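PDB 4XNN: cellobiohydrolase CHBI from Daphnia pulex, which probably hydrolyses the beta-1,4-glucosidic linkages of cellulose, releasing cellobiose, as a glycoside hydrolase family 7 enzyme. Local coordinates for residues Pro11-Pro15 against Ser88-Phe94; Asp35-Arg39 against Asn107-Arg111; Ser227-Thr231 against Asp267-Tyr271; Leu390-Tyr396 against Ala408-Thr414. Residues are numbered along the deposited sequence.

Overall arrangement
Contacts 1, 2 and 3 all involve strands of the large curved beta-sheet system of the family 7 fold, whereas contact 4 joins a short helix to irregular chain. Contacts 1 and 2 use adjacent strands of the same sheet, 93-101 and 106-115 respectively, with centres 18 Å apart; contact 1 is apolar packing near the surface without a direct hydrogen bond, contact 2 a partly buried salt bridge whose arginine packs against a tryptophan. Contact 3, the most buried, is regular antiparallel pairing, on the opposite side of the chain's centre from contact 2. Contact 4, partly buried, relies on backbone carbonyls and touches contact 3, where Ser227 OG lies 3.0 Å from Arg409 O, a probable hydrogen bond.

Contact 1 of 4, residues Pro11-Pro15 against Ser88-Phe94; sequences PLNLP and SVTGNKF
A beta-hairpin of the family 7 beta-sandwich, 88-94, is packed against the extended segment 11-15. Its arms, 88-90 and 93-94, are joined by a type II' turn from Thr90 to Lys93, with Gly91 at phi/psi 59/-115; Thr90 N to Lys93 O is 2.8 Å and Lys93 N to Thr90 O 2.9 Å. Strand 12-15 crosses strand 88-90 at 39°, axes 7.3 Å apart at closest approach, so the contact is made by side chains rather than strand pairing. Val89, its CA-to-CB bond toward 11-15, is the central bump, filling the hollow lined by Leu12, the Asn13 carbonyl and Leu14: CG2 sits 3.7 Å from Leu12 CG, and CG1 3.4 Å from Asn13 O and 4.4 Å from Leu14 CD1. Leu12, with chi1 off-well at -103°, brings CD2 to 4.2 Å from Phe94 CE1. Leu14 (t, p) fits beside the returning arm, CD1 3.6 Å from Asn92 O and CD2 4.2 Å from Phe94 CB (chi1 t). Val32 of strand 24-34 also touches Leu12, Leu14 and Phe94, extending the apolar packing. At the turn Pro15 CD rests 3.4 Å from Gly91 O. One water closes the gap there, donating to Pro15 O at 2.8 Å and to Asn92 O at 2.9 Å.

Contact 2 of 4, residues Asp35-Arg39 against Asn107-Arg111; sequences DSNWR and NIGAR
An Asx turn opening a short 3-10 segment, 36-38, docks on strand 106-115 of the family 7 beta-sandwich where Gly109 interrupts that strand. Asp35 OD1 accepts from Asn37 N at 2.7 Å, and Trp38 N bonds to Asp35 O at 3.0 Å. Asp35 faces Arg111, CA to CA 5.7 Å, and Asp35 N donates to Arg111 O at 3.0 Å. Asp35 (chi1 t) directs OD2 to the edge of the guanidinium, making a salt bridge with Arg111 NE at 3.0 Å and NH2 at 3.2 Å. Arg111 (t, t, p, chi4 -141°) lays one guanidinium face against Trp38 CZ3, and its CB lies 3.7 Å from Trp38 CH2; Tyr176 adds a cation-pi contact. Trp38 (m, chi2 -109°) spreads its indole along the strand, with CZ2 3.7 Å from Ala110 CA and CD1 3.3 Å from Asn107 OD1. Gly109, at phi/psi 77/167, has its carbonyl shared by Asn107 ND2 and Trp38 NE1, each at 2.9 Å. Asn37 ND2 donates to Asp184 O and its OD1 accepts from Lys186 N. A water 2.6 Å from Asp35 OD1 is a secondary, weak partner of Asn37 OD1 at 2.9 Å and Arg111 NH2 at 3.1 Å.

Contact 3 of 4, residues Ser227-Thr231 against Asp267-Tyr271; sequences SQAFT and DFASY
Strands 228-231 and 267-269 run antiparallel at 161°, axes 4.7 Å apart. Phe230 and Phe268 form the hydrogen-bonded pair, Phe230 N to Phe268 O 3.1 Å and Phe268 N to Phe230 O 2.9 Å; Thr231 and Asp267 are a non-hydrogen-bonded pair. Phe230 (p, chi2 -85°) folds over its partner, so that Phe268 CB is 3.8 Å from the Phe230 ring centroid in a CH-pi contact. Phe268 (t) swings its own ring away: the planes are 19° apart but slid, centroids 5.4 Å apart, with scant overlap. On the other face, Ala229 CB meets Ala269 CB at 3.8 Å, and Thr231 OG1 (chi1 m) lies 3.4 Å from Asp267 CB (chi1 p). Gln228 (p, p) curls so that NE2 donates to Ser270 OG (chi1 m) at 3.0 Å; that hydroxyl also bonds to Ser327. Within the family 7 beta-sandwich, strand 228-233 lies between 212-223 and 266-269, while Phe313 and Arg315 of strand 310-319 meet the Phe230 ring.

Contact 4 of 4, residues Leu390-Tyr396 against Ala408-Thr414; sequences LWLDSNY and ARGPCPT
Hydrogen bonds dominate where the helical turn 390-393 and its exit, to Tyr396, meet the irregular segment 408-414. Arg409 N donates to Ser394 O at 2.8 Å, Cys412 N to Asp393 O at 3.0 Å, and Ser394 OG (chi1 t) to Cys412 O at 2.9 Å. Arg409 NH1 reaches Trp391 O at 3.0 Å, its side chain extending over the helical turn with chi1 m and chi2 115°. A water donates to Tyr396 O at 2.6 Å and accepts weakly from Arg409 NH2 at 3.0 Å. The backbones come closest at Asp393 and Gly410, CA to CA 4.1 Å; Gly410 is fully extended (-178/-178), and a CB there would lie 2.5 Å from Asp393 O. A single backbone bridge pairs Asn395 with Ala408. Both segments belong to the long connection between strands 376-383 and 430-440 of the family 7 fold, where they bracket the loop 397-407; the disulfide from Cys412 to Cys143 ties the second to the chain just ahead of strand 145-152. In van der Waals contact, Tyr396 CB covers one face of the Arg409 guanidinium, 3.6 Å from NE. Thr414 CG2 approaches Ser394 OG to 3.4 Å and Asn395 CB to 4.1 Å, while Leu390 CD2 lies 3.9 Å from Thr414 O.

Contact 1 of 4, residues Pro11-Pro15 against Ser88-Phe94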
loop_
_atom_site.group_PDB
_atom_site.type_symbol
_atom_site.label_atom_id
_atom_site.label_comp_id
_atom_site.label_asym_id
_atom_site.label_seq_id
_atom_site.Cartn_x
_atom_site.Cartn_y
_atom_site.Cartn_z
ATOM N N PRO A 11 4.191 -1.927 19.589
ATOM C CA PRO A 11 4.061 -2.545 18.277
ATOM C C PRO A 11 4.133 -4.062 18.316
ATOM O O PRO A 11 4.656 -4.663 19.255
ATOM C CB PRO A 11 5.294 -2.033 17.535
ATOM C CG PRO A 11 6.297 -1.857 18.620
ATOM C CD PRO A 11 5.481 -1.253 19.746
ATOM N N LEU A 12 3.592 -4.721 17.326
ATOM C CA LEU A 12 3.563 -6.198 17.359
ATOM C C LEU A 12 4.880 -6.769 16.861
ATOM O O LEU A 12 5.303 -6.432 15.764
ATOM C CB LEU A 12 2.457 -6.683 16.441
ATOM C CG LEU A 12 1.143 -7.173 17.020
ATOM C CD1 LEU A 12 0.893 -6.737 18.448
ATOM C CD2 LEU A 12 0.014 -6.917 16.059
ATOM N N ASN A 13 5.524 -7.690 17.590
ATOM C CA ASN A 13 6.760 -8.269 17.021
ATOM C C ASN A 13 6.530 -9.087 15.800
ATOM O O ASN A 13 5.589 -9.875 15.743
ATOM C CB ASN A 13 7.524 -9.125 18.030
ATOM C CG ASN A 13 8.167 -8.311 19.091
ATOM O OD1 ASN A 13 8.604 -7.178 18.895
ATOM N ND2 ASN A 13 8.215 -8.881 20.247
ATOM N N LEU A 14 7.421 -8.928 14.815
ATOM C CA LEU A 14 7.337 -9.691 13.576
ATOM C C LEU A 14 8.720 -9.979 13.047
ATOM O O LEU A 14 9.338 -9.107 12.440
ATOM C CB LEU A 14 6.599 -8.929 12.484
ATOM C CG LEU A 14 6.432 -9.646 11.121
ATOM C CD1 LEU A 14 5.666 -10.959 11.271
ATOM C CD2 LEU A 14 5.661 -8.743 10.143
ATOM N N PRO A 15 9.189 -11.209 13.225
ATOM C CA PRO A 15 10.479 -11.514 12.657
ATOM C C PRO A 15 10.449 -11.667 11.163
ATOM O O PRO A 15 9.505 -12.292 10.646
ATOM C CB PRO A 15 10.844 -12.870 13.290
ATOM C CG PRO A 15 9.544 -13.509 13.633
ATOM C CD PRO A 15 8.615 -12.347 13.990
ATOM N N SER A 88 -2.850 -9.240 14.470
ATOM C CA SER A 88 -2.223 -10.260 15.293
ATOM C C SER A 88 -1.080 -10.886 14.530
ATOM O O SER A 88 -1.039 -10.928 13.277
ATOM C CB SER A 88 -3.239 -11.350 15.683
ATOM O OG SER A 88 -3.679 -12.030 14.503
ATOM N N VAL A 89 -0.159 -11.428 15.311
ATOM C CA VAL A 89 1.019 -12.088 14.778
ATOM C C VAL A 89 1.106 -13.473 15.392
ATOM O O VAL A 89 0.878 -13.618 16.577
ATOM C CB VAL A 89 2.263 -11.324 15.171
ATOM C CG1 VAL A 89 2.535 -10.178 14.213
ATOM C CG2 VAL A 89 2.061 -10.751 16.569
ATOM N N THR A 90 1.389 -14.472 14.584
ATOM C CA THR A 90 1.650 -15.823 15.081
ATOM C C THR A 90 2.950 -16.233 14.404
ATOM O O THR A 90 2.987 -16.350 13.176
ATOM C CB THR A 90 0.547 -16.830 14.668
ATOM O OG1 THR A 90 -0.751 -16.387 15.098
ATOM C CG2 THR A 90 0.819 -18.184 15.321
ATOM N N GLY A 91 4.005 -16.400 15.191
ATOM C CA GLY A 91 5.343 -16.740 14.674
ATOM C C GLY A 91 5.809 -15.661 13.686
ATOM O O GLY A 91 5.971 -14.514 14.038
ATOM N N ASN A 92 5.970 -16.035 12.433
ATOM C CA ASN A 92 6.402 -15.085 11.441
ATOM C C ASN A 92 5.285 -14.647 10.476
ATOM O O ASN A 92 5.592 -14.030 9.458
ATOM C CB ASN A 92 7.617 -15.613 10.677
ATOM C CG ASN A 92 7.299 -16.772 9.795
ATOM O OD1 ASN A 92 6.178 -17.058 9.487
ATOM N ND2 ASN A 92 8.292 -17.514 9.470
ATOM N N LYS A 93 4.032 -14.877 10.880
ATOM C CA LYS A 93 2.839 -14.531 10.123
ATOM C C LYS A 93 2.038 -13.387 10.783
ATOM O O LYS A 93 1.708 -13.465 11.944
ATOM C CB LYS A 93 1.949 -15.766 9.985
ATOM C CG LYS A 93 0.733 -15.514 9.121
ATOM C CD LYS A 93 -0.355 -16.543 9.324
ATOM C CE LYS A 93 0.067 -17.888 8.845
ATOM N NZ LYS A 93 -1.073 -18.761 9.236
ATOM N N PHE A 94 1.728 -12.356 9.993
ATOM C CA PHE A 94 0.876 -11.205 10.373
ATOM C C PHE A 94 -0.479 -11.300 9.700
ATOM O O PHE A 94 -0.567 -11.495 8.485
ATOM C CB PHE A 94 1.590 -9.896 9.971
ATOM C CG PHE A 94 0.856 -8.626 10.340
ATOM C CD1 PHE A 94 0.322 -8.445 11.588
ATOM C CD2 PHE A 94 0.750 -7.594 9.412
ATOM C CE1 PHE A 94 -0.366 -7.291 11.920
ATOM C CE2 PHE A 94 0.071 -6.420 9.724
ATOM C CZ PHE A 94 -0.472 -6.265 10.983
HETATM O O HOH W 1 7.919 -12.591 8.389
#

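Contact 2 of 4, residues Asp35-Arg39 against Asn107-Arg111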
loop_
_atom_site.group_PDB
_atom_site.type_symbol
_atom_site.label_atom_id
_atom_site.label_comp_id
_atom_site.label_asym_id
_atom_site.label_seq_id
_atom_site.Cartn_x
_atom_site.Cartn_y
_atom_site.Cartn_z
ATOM N N ASP A 35 -0.594 2.942 11.433
ATOM C CA ASP A 35 -0.553 4.253 10.833
ATOM C C ASP A 35 -1.303 5.245 11.730
ATOM O O ASP A 35 -2.350 4.937 12.300
ATOM C CB ASP A 35 -1.226 4.187 9.453
ATOM C CG ASP A 35 -1.304 5.518 8.760
ATOM O OD1 ASP A 35 -2.166 6.347 9.111
ATOM O OD2 ASP A 35 -0.585 5.718 7.772
ATOM N N SER A 36 -0.773 6.444 11.807
ATOM C CA SER A 36 -1.301 7.472 12.738
ATOM C C SER A 36 -2.747 7.894 12.464
ATOM O O SER A 36 -3.436 8.397 13.378
ATOM C CB SER A 36 -0.353 8.688 12.779
ATOM O OG SER A 36 -0.210 9.311 11.499
ATOM N N ASN A 37 -3.247 7.605 11.233
ATOM C CA ASN A 37 -4.665 7.863 10.916
ATOM C C ASN A 37 -5.610 7.082 11.764
ATOM O O ASN A 37 -6.774 7.492 11.919
ATOM C CB ASN A 37 -5.024 7.598 9.440
ATOM C CG ASN A 37 -4.985 8.870 8.583
ATOM O OD1 ASN A 37 -4.140 9.730 8.752
ATOM N ND2 ASN A 37 -5.906 8.970 7.658
ATOM N N TRP A 38 -5.188 5.928 12.258
ATOM C CA TRP A 38 -6.121 5.081 12.979
ATOM C C TRP A 38 -6.020 5.402 14.460
ATOM O O TRP A 38 -6.699 4.759 15.248
ATOM C CB TRP A 38 -5.818 3.608 12.727
ATOM C CG TRP A 38 -6.401 3.077 11.463
ATOM C CD1 TRP A 38 -7.415 2.238 11.390
ATOM C CD2 TRP A 38 -5.981 3.329 10.097
ATOM N NE1 TRP A 38 -7.700 1.911 10.090
ATOM C CE2 TRP A 38 -6.837 2.573 9.264
ATOM C CE3 TRP A 38 -4.996 4.107 9.513
ATOM C CZ2 TRP A 38 -6.770 2.601 7.889
ATOM C CZ3 TRP A 38 -4.906 4.111 8.155
ATOM C CH2 TRP A 38 -5.781 3.377 7.346
ATOM N N ARG A 39 -5.186 6.344 14.876
ATOM C CA ARG A 39 -4.997 6.569 16.313
ATOM C C ARG A 39 -6.035 7.569 16.837
ATOM O O ARG A 39 -6.443 8.508 16.146
ATOM C CB ARG A 39 -3.629 7.110 16.626
ATOM C CG ARG A 39 -2.505 6.082 16.434
ATOM C CD ARG A 39 -1.110 6.681 16.587
ATOM N NE ARG A 39 -0.140 5.691 16.094
ATOM C CZ ARG A 39 0.241 4.598 16.760
ATOM N NH1 ARG A 39 -0.128 4.415 17.995
ATOM N NH2 ARG A 39 1.068 3.724 16.204
ATOM N N ASN A 107 -13.964 -0.923 13.708
ATOM C CA ASN A 107 -12.844 -0.486 12.882
ATOM C C ASN A 107 -12.894 -1.138 11.472
ATOM O O ASN A 107 -13.168 -2.351 11.321
ATOM C CB ASN A 107 -11.527 -0.802 13.588
ATOM C CG ASN A 107 -10.346 -0.364 12.775
ATOM O OD1 ASN A 107 -9.971 0.794 12.810
ATOM N ND2 ASN A 107 -9.767 -1.291 12.006
ATOM N N ILE A 108 -12.682 -0.325 10.437
ATOM C CA ILE A 108 -12.763 -0.814 9.094
ATOM C C ILE A 108 -11.427 -0.516 8.401
ATOM O O ILE A 108 -10.983 0.617 8.305
ATOM C CB ILE A 108 -13.962 -0.222 8.350
ATOM C CG1 ILE A 108 -15.234 -0.596 9.112
ATOM C CG2 ILE A 108 -14.103 -0.758 6.914
ATOM C CD1 ILE A 108 -16.517 -0.175 8.458
ATOM N N GLY A 109 -10.757 -1.567 7.984
ATOM C CA GLY A 109 -9.491 -1.413 7.329
ATOM C C GLY A 109 -8.351 -1.120 8.258
ATOM O O GLY A 109 -8.541 -0.793 9.426
ATOM N N ALA A 110 -7.126 -1.243 7.740
ATOM C CA ALA A 110 -5.930 -0.967 8.524
ATOM C C ALA A 110 -4.790 -0.790 7.563
ATOM O O ALA A 110 -4.760 -1.435 6.510
ATOM C CB ALA A 110 -5.631 -2.111 9.484
ATOM N N ARG A 111 -3.895 0.114 7.930
ATOM C CA ARG A 111 -2.574 0.305 7.306
ATOM C C ARG A 111 -1.476 0.275 8.381
ATOM O O ARG A 111 -1.592 0.931 9.405
ATOM C CB ARG A 111 -2.541 1.646 6.613
ATOM C CG ARG A 111 -1.263 1.900 5.857
ATOM C CD ARG A 111 -1.513 2.979 4.774
ATOM N NE ARG A 111 -1.803 4.255 5.451
ATOM C CZ ARG A 111 -2.727 5.134 5.040
ATOM N NH1 ARG A 111 -3.525 4.838 4.064
ATOM N NH2 ARG A 111 -2.863 6.315 5.650
HETATM O O HOH W 2 -1.823 8.481 7.594
#

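Contact 3 of 4, residues Ser227-Thr231 against Asp267-Tyr271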
loop_
_atom_site.group_PDB
_atom_site.type_symbol
_atom_site.label_atom_id
_atom_site.label_comp_id
_atom_site.label_asym_id
_atom_site.label_seq_id
_atom_site.Cartn_x
_atom_site.Cartn_y
_atom_site.Cartn_z
ATOM N N SER A 227 -8.301 -11.189 -8.615
ATOM C CA SER A 227 -7.331 -10.475 -9.395
ATOM C C SER A 227 -6.139 -9.987 -8.541
ATOM O O SER A 227 -6.283 -9.748 -7.373
ATOM C CB SER A 227 -7.905 -9.256 -10.047
ATOM O OG SER A 227 -8.935 -9.626 -10.893
ATOM N N GLN A 228 -4.970 -9.928 -9.156
ATOM C CA GLN A 228 -3.738 -9.388 -8.486
ATOM C C GLN A 228 -2.882 -8.586 -9.498
ATOM O O GLN A 228 -2.924 -8.800 -10.731
ATOM C CB GLN A 228 -2.909 -10.497 -7.821
ATOM C CG GLN A 228 -2.550 -11.693 -8.725
ATOM C CD GLN A 228 -1.512 -11.428 -9.755
ATOM O OE1 GLN A 228 -0.620 -10.572 -9.571
ATOM N NE2 GLN A 228 -1.617 -12.133 -10.872
ATOM N N ALA A 229 -2.176 -7.586 -8.983
ATOM C CA ALA A 229 -1.298 -6.741 -9.800
ATOM C C ALA A 229 -0.044 -6.355 -9.020
ATOM O O ALA A 229 -0.083 -6.307 -7.802
ATOM C CB ALA A 229 -2.036 -5.484 -10.220
ATOM N N PHE A 230 1.012 -5.986 -9.757
ATOM C CA PHE A 230 2.180 -5.343 -9.194
ATOM C C PHE A 230 2.460 -4.130 -10.100
ATOM O O PHE A 230 2.234 -4.222 -11.307
ATOM C CB PHE A 230 3.414 -6.280 -9.041
ATOM C CG PHE A 230 3.890 -7.025 -10.287
ATOM C CD1 PHE A 230 3.335 -8.208 -10.655
ATOM C CD2 PHE A 230 5.051 -6.655 -10.936
ATOM C CE1 PHE A 230 3.834 -8.972 -11.687
ATOM C CE2 PHE A 230 5.562 -7.364 -12.019
ATOM C CZ PHE A 230 4.946 -8.561 -12.410
ATOM N N THR A 231 2.954 -3.044 -9.514
ATOM C CA THR A 231 2.949 -1.744 -10.179
ATOM C C THR A 231 4.064 -0.823 -9.643
ATOM O O THR A 231 4.292 -0.765 -8.441
ATOM C CB THR A 231 1.546 -1.051 -9.939
ATOM O OG1 THR A 231 0.509 -1.982 -10.287
ATOM C CG2 THR A 231 1.375 0.175 -10.785
ATOM N N ASP A 267 1.627 -1.035 -14.545
ATOM C CA ASP A 267 1.139 -2.238 -13.884
ATOM C C ASP A 267 1.358 -3.480 -14.762
ATOM O O ASP A 267 1.330 -3.446 -15.976
ATOM C CB ASP A 267 -0.365 -2.127 -13.582
ATOM C CG ASP A 267 -1.230 -1.828 -14.855
ATOM O OD1 ASP A 267 -0.982 -0.791 -15.523
ATOM O OD2 ASP A 267 -2.133 -2.638 -15.190
ATOM N N PHE A 268 1.672 -4.546 -14.094
ATOM C CA PHE A 268 1.500 -5.861 -14.591
ATOM C C PHE A 268 0.453 -6.571 -13.801
ATOM O O PHE A 268 0.674 -6.943 -12.663
ATOM C CB PHE A 268 2.821 -6.654 -14.549
ATOM C CG PHE A 268 2.791 -7.879 -15.434
ATOM C CD1 PHE A 268 2.064 -9.016 -15.097
ATOM C CD2 PHE A 268 3.466 -7.895 -16.596
ATOM C CE1 PHE A 268 2.049 -10.103 -15.955
ATOM C CE2 PHE A 268 3.378 -8.950 -17.473
ATOM C CZ PHE A 268 2.677 -10.069 -17.144
ATOM N N ALA A 269 -0.710 -6.762 -14.438
ATOM C CA ALA A 269 -1.868 -7.455 -13.860
ATOM C C ALA A 269 -2.238 -8.585 -14.818
ATOM O O ALA A 269 -2.672 -8.310 -15.909
ATOM C CB ALA A 269 -3.057 -6.508 -13.683
ATOM N N SER A 270 -2.044 -9.819 -14.401
ATOM C CA SER A 270 -2.156 -11.005 -15.283
ATOM C C SER A 270 -3.422 -11.022 -16.131
ATOM O O SER A 270 -3.364 -11.297 -17.349
ATOM C CB SER A 270 -2.085 -12.271 -14.487
ATOM O OG SER A 270 -0.822 -12.379 -13.802
ATOM N N TYR A 271 -4.551 -10.788 -15.472
ATOM C CA TYR A 271 -5.870 -10.812 -16.098
ATOM C C TYR A 271 -6.044 -9.695 -17.106
ATOM O O TYR A 271 -6.385 -9.930 -18.269
ATOM C CB TYR A 271 -6.977 -10.751 -15.016
ATOM C CG TYR A 271 -8.408 -11.041 -15.538
ATOM C CD1 TYR A 271 -9.072 -10.141 -16.370
ATOM C CD2 TYR A 271 -9.051 -12.227 -15.201
ATOM C CE1 TYR A 271 -10.372 -10.397 -16.799
ATOM C CE2 TYR A 271 -10.322 -12.474 -15.624
ATOM C CZ TYR A 271 -10.954 -11.561 -16.411
ATOM O OH TYR A 271 -12.218 -11.872 -16.811
HETATM O O HOH W 3 -4.733 -9.554 -12.657
HETATM O O HOH W 4 0.022 -9.792 -12.051
#

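Contact 4 of 4, residues Leu390-Tyr396 against Ala408-Thr414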
loop_
_atom_site.group_PDB
_atom_site.type_symbol
_atom_site.label_atom_id
_atom_site.label_comp_id
_atom_site.label_asym_id
_atom_site.label_seq_id
_atom_site.Cartn_x
_atom_site.Cartn_y
_atom_site.Cartn_z
ATOM N N LEU A 390 -12.911 -1.475 -8.820
ATOM C CA LEU A 390 -13.199 -1.993 -10.124
ATOM C C LEU A 390 -11.927 -1.957 -11.006
ATOM O O LEU A 390 -11.754 -2.801 -11.890
ATOM C CB LEU A 390 -14.329 -1.202 -10.849
ATOM C CG LEU A 390 -15.672 -1.140 -10.095
ATOM C CD1 LEU A 390 -16.582 -0.172 -10.822
ATOM C CD2 LEU A 390 -16.263 -2.514 -10.001
ATOM N N TRP A 391 -11.075 -0.967 -10.765
ATOM C CA TRP A 391 -9.771 -0.915 -11.409
ATOM C C TRP A 391 -8.925 -2.162 -11.180
ATOM O O TRP A 391 -8.042 -2.476 -12.004
ATOM C CB TRP A 391 -8.959 0.372 -10.985
ATOM C CG TRP A 391 -8.736 0.400 -9.471
ATOM C CD1 TRP A 391 -9.585 0.909 -8.509
ATOM C CD2 TRP A 391 -7.640 -0.165 -8.759
ATOM N NE1 TRP A 391 -9.062 0.683 -7.245
ATOM C CE2 TRP A 391 -7.876 0.028 -7.379
ATOM C CE3 TRP A 391 -6.480 -0.824 -9.154
ATOM C CZ2 TRP A 391 -6.997 -0.411 -6.407
ATOM C CZ3 TRP A 391 -5.624 -1.291 -8.157
ATOM C CH2 TRP A 391 -5.853 -1.027 -6.834
ATOM N N LEU A 392 -9.145 -2.880 -10.083
ATOM C CA LEU A 392 -8.322 -4.001 -9.769
ATOM C C LEU A 392 -8.991 -5.256 -10.353
ATOM O O LEU A 392 -8.321 -6.099 -10.936
ATOM C CB LEU A 392 -8.171 -4.211 -8.292
ATOM C CG LEU A 392 -7.446 -5.437 -7.724
ATOM C CD1 LEU A 392 -5.997 -5.314 -8.245
ATOM C CD2 LEU A 392 -7.506 -5.538 -6.213
ATOM N N ASP A 393 -10.322 -5.384 -10.214
ATOM C CA ASP A 393 -10.941 -6.716 -10.407
ATOM C C ASP A 393 -12.187 -6.810 -11.323
ATOM O O ASP A 393 -12.813 -7.860 -11.355
ATOM C CB ASP A 393 -11.248 -7.354 -9.081
ATOM C CG ASP A 393 -12.264 -6.542 -8.217
ATOM O OD1 ASP A 393 -13.074 -5.750 -8.765
ATOM O OD2 ASP A 393 -12.169 -6.668 -6.974
ATOM N N SER A 394 -12.526 -5.753 -12.038
ATOM C CA SER A 394 -13.720 -5.745 -12.885
ATOM C C SER A 394 -13.444 -5.066 -14.161
ATOM O O SER A 394 -12.276 -5.024 -14.592
ATOM C CB SER A 394 -14.864 -5.067 -12.090
ATOM O OG SER A 394 -16.135 -5.079 -12.713
ATOM N N ASN A 395 -14.466 -4.488 -14.805
ATOM C CA ASN A 395 -14.240 -3.639 -15.978
ATOM C C ASN A 395 -14.063 -2.192 -15.512
ATOM O O ASN A 395 -14.862 -1.679 -14.726
ATOM C CB ASN A 395 -15.367 -3.753 -17.038
ATOM C CG ASN A 395 -15.468 -5.148 -17.593
ATOM O OD1 ASN A 395 -14.476 -5.850 -17.645
ATOM N ND2 ASN A 395 -16.635 -5.538 -18.047
ATOM N N TYR A 396 -13.014 -1.535 -16.008
ATOM C CA TYR A 396 -12.782 -0.151 -15.724
ATOM C C TYR A 396 -12.291 0.609 -17.002
ATOM O O TYR A 396 -11.232 0.230 -17.591
ATOM C CB TYR A 396 -11.852 0.016 -14.520
ATOM C CG TYR A 396 -11.775 1.425 -14.065
ATOM C CD1 TYR A 396 -12.838 2.031 -13.387
ATOM C CD2 TYR A 396 -10.626 2.173 -14.278
ATOM C CE1 TYR A 396 -12.766 3.351 -12.978
ATOM C CE2 TYR A 396 -10.550 3.497 -13.849
ATOM C CZ TYR A 396 -11.633 4.089 -13.224
ATOM O OH TYR A 396 -11.507 5.412 -12.762
ATOM N N ALA A 408 -10.907 -4.801 -19.229
ATOM C CA ALA A 408 -11.150 -5.920 -18.346
ATOM C C ALA A 408 -10.005 -6.317 -17.411
ATOM O O ALA A 408 -8.971 -6.779 -17.900
ATOM C CB ALA A 408 -11.576 -7.102 -19.201
ATOM N N ARG A 409 -10.168 -6.152 -16.087
ATOM C CA ARG A 409 -9.149 -6.414 -15.111
ATOM C C ARG A 409 -9.455 -7.591 -14.190
ATOM O O ARG A 409 -8.572 -8.096 -13.470
ATOM C CB ARG A 409 -8.871 -5.197 -14.262
ATOM C CG ARG A 409 -8.427 -3.994 -15.107
ATOM C CD ARG A 409 -9.426 -2.891 -15.024
ATOM N NE ARG A 409 -9.033 -1.795 -15.912
ATOM C CZ ARG A 409 -8.278 -0.773 -15.571
ATOM N NH1 ARG A 409 -7.725 -0.721 -14.383
ATOM N NH2 ARG A 409 -8.001 0.130 -16.483
ATOM N N GLY A 410 -10.693 -8.098 -14.249
ATOM C CA GLY A 410 -11.007 -9.314 -13.527
ATOM C C GLY A 410 -12.417 -9.648 -13.818
ATOM O O GLY A 410 -13.041 -8.905 -14.561
ATOM N N PRO A 411 -12.931 -10.728 -13.221
ATOM C CA PRO A 411 -14.236 -11.297 -13.538
ATOM C C PRO A 411 -15.317 -10.747 -12.656
ATOM O O PRO A 411 -16.427 -11.186 -12.767
ATOM C CB PRO A 411 -14.076 -12.781 -13.165
ATOM C CG PRO A 411 -13.104 -12.764 -12.031
ATOM C CD PRO A 411 -12.182 -11.581 -12.265
ATOM N N CYS A 412 -15.002 -9.861 -11.717
ATOM C CA CYS A 412 -16.046 -9.376 -10.809
ATOM C C CYS A 412 -17.116 -8.560 -11.512
ATOM O O CYS A 412 -16.831 -7.833 -12.451
ATOM C CB CYS A 412 -15.463 -8.539 -9.713
ATOM S SG CYS A 412 -14.329 -9.552 -8.698
ATOM N N PRO A 413 -18.333 -8.613 -11.006
ATOM C CA PRO A 413 -19.367 -7.702 -11.607
ATOM C C PRO A 413 -19.140 -6.224 -11.379
ATOM O O PRO A 413 -18.612 -5.816 -10.336
ATOM C CB PRO A 413 -20.631 -8.106 -10.917
ATOM C CG PRO A 413 -20.246 -8.896 -9.715
ATOM C CD PRO A 413 -18.870 -9.496 -9.969
ATOM N N THR A 414 -19.572 -5.403 -12.326
ATOM C CA THR A 414 -19.386 -3.983 -12.219
ATOM C C THR A 414 -20.208 -3.337 -11.146
ATOM O O THR A 414 -20.023 -2.158 -10.852
ATOM C CB THR A 414 -19.640 -3.232 -13.525
ATOM O OG1 THR A 414 -20.915 -3.600 -14.016
ATOM C CG2 THR A 414 -18.589 -3.526 -14.575
HETATM O O HOH W 5 -9.326 1.484 -18.870
#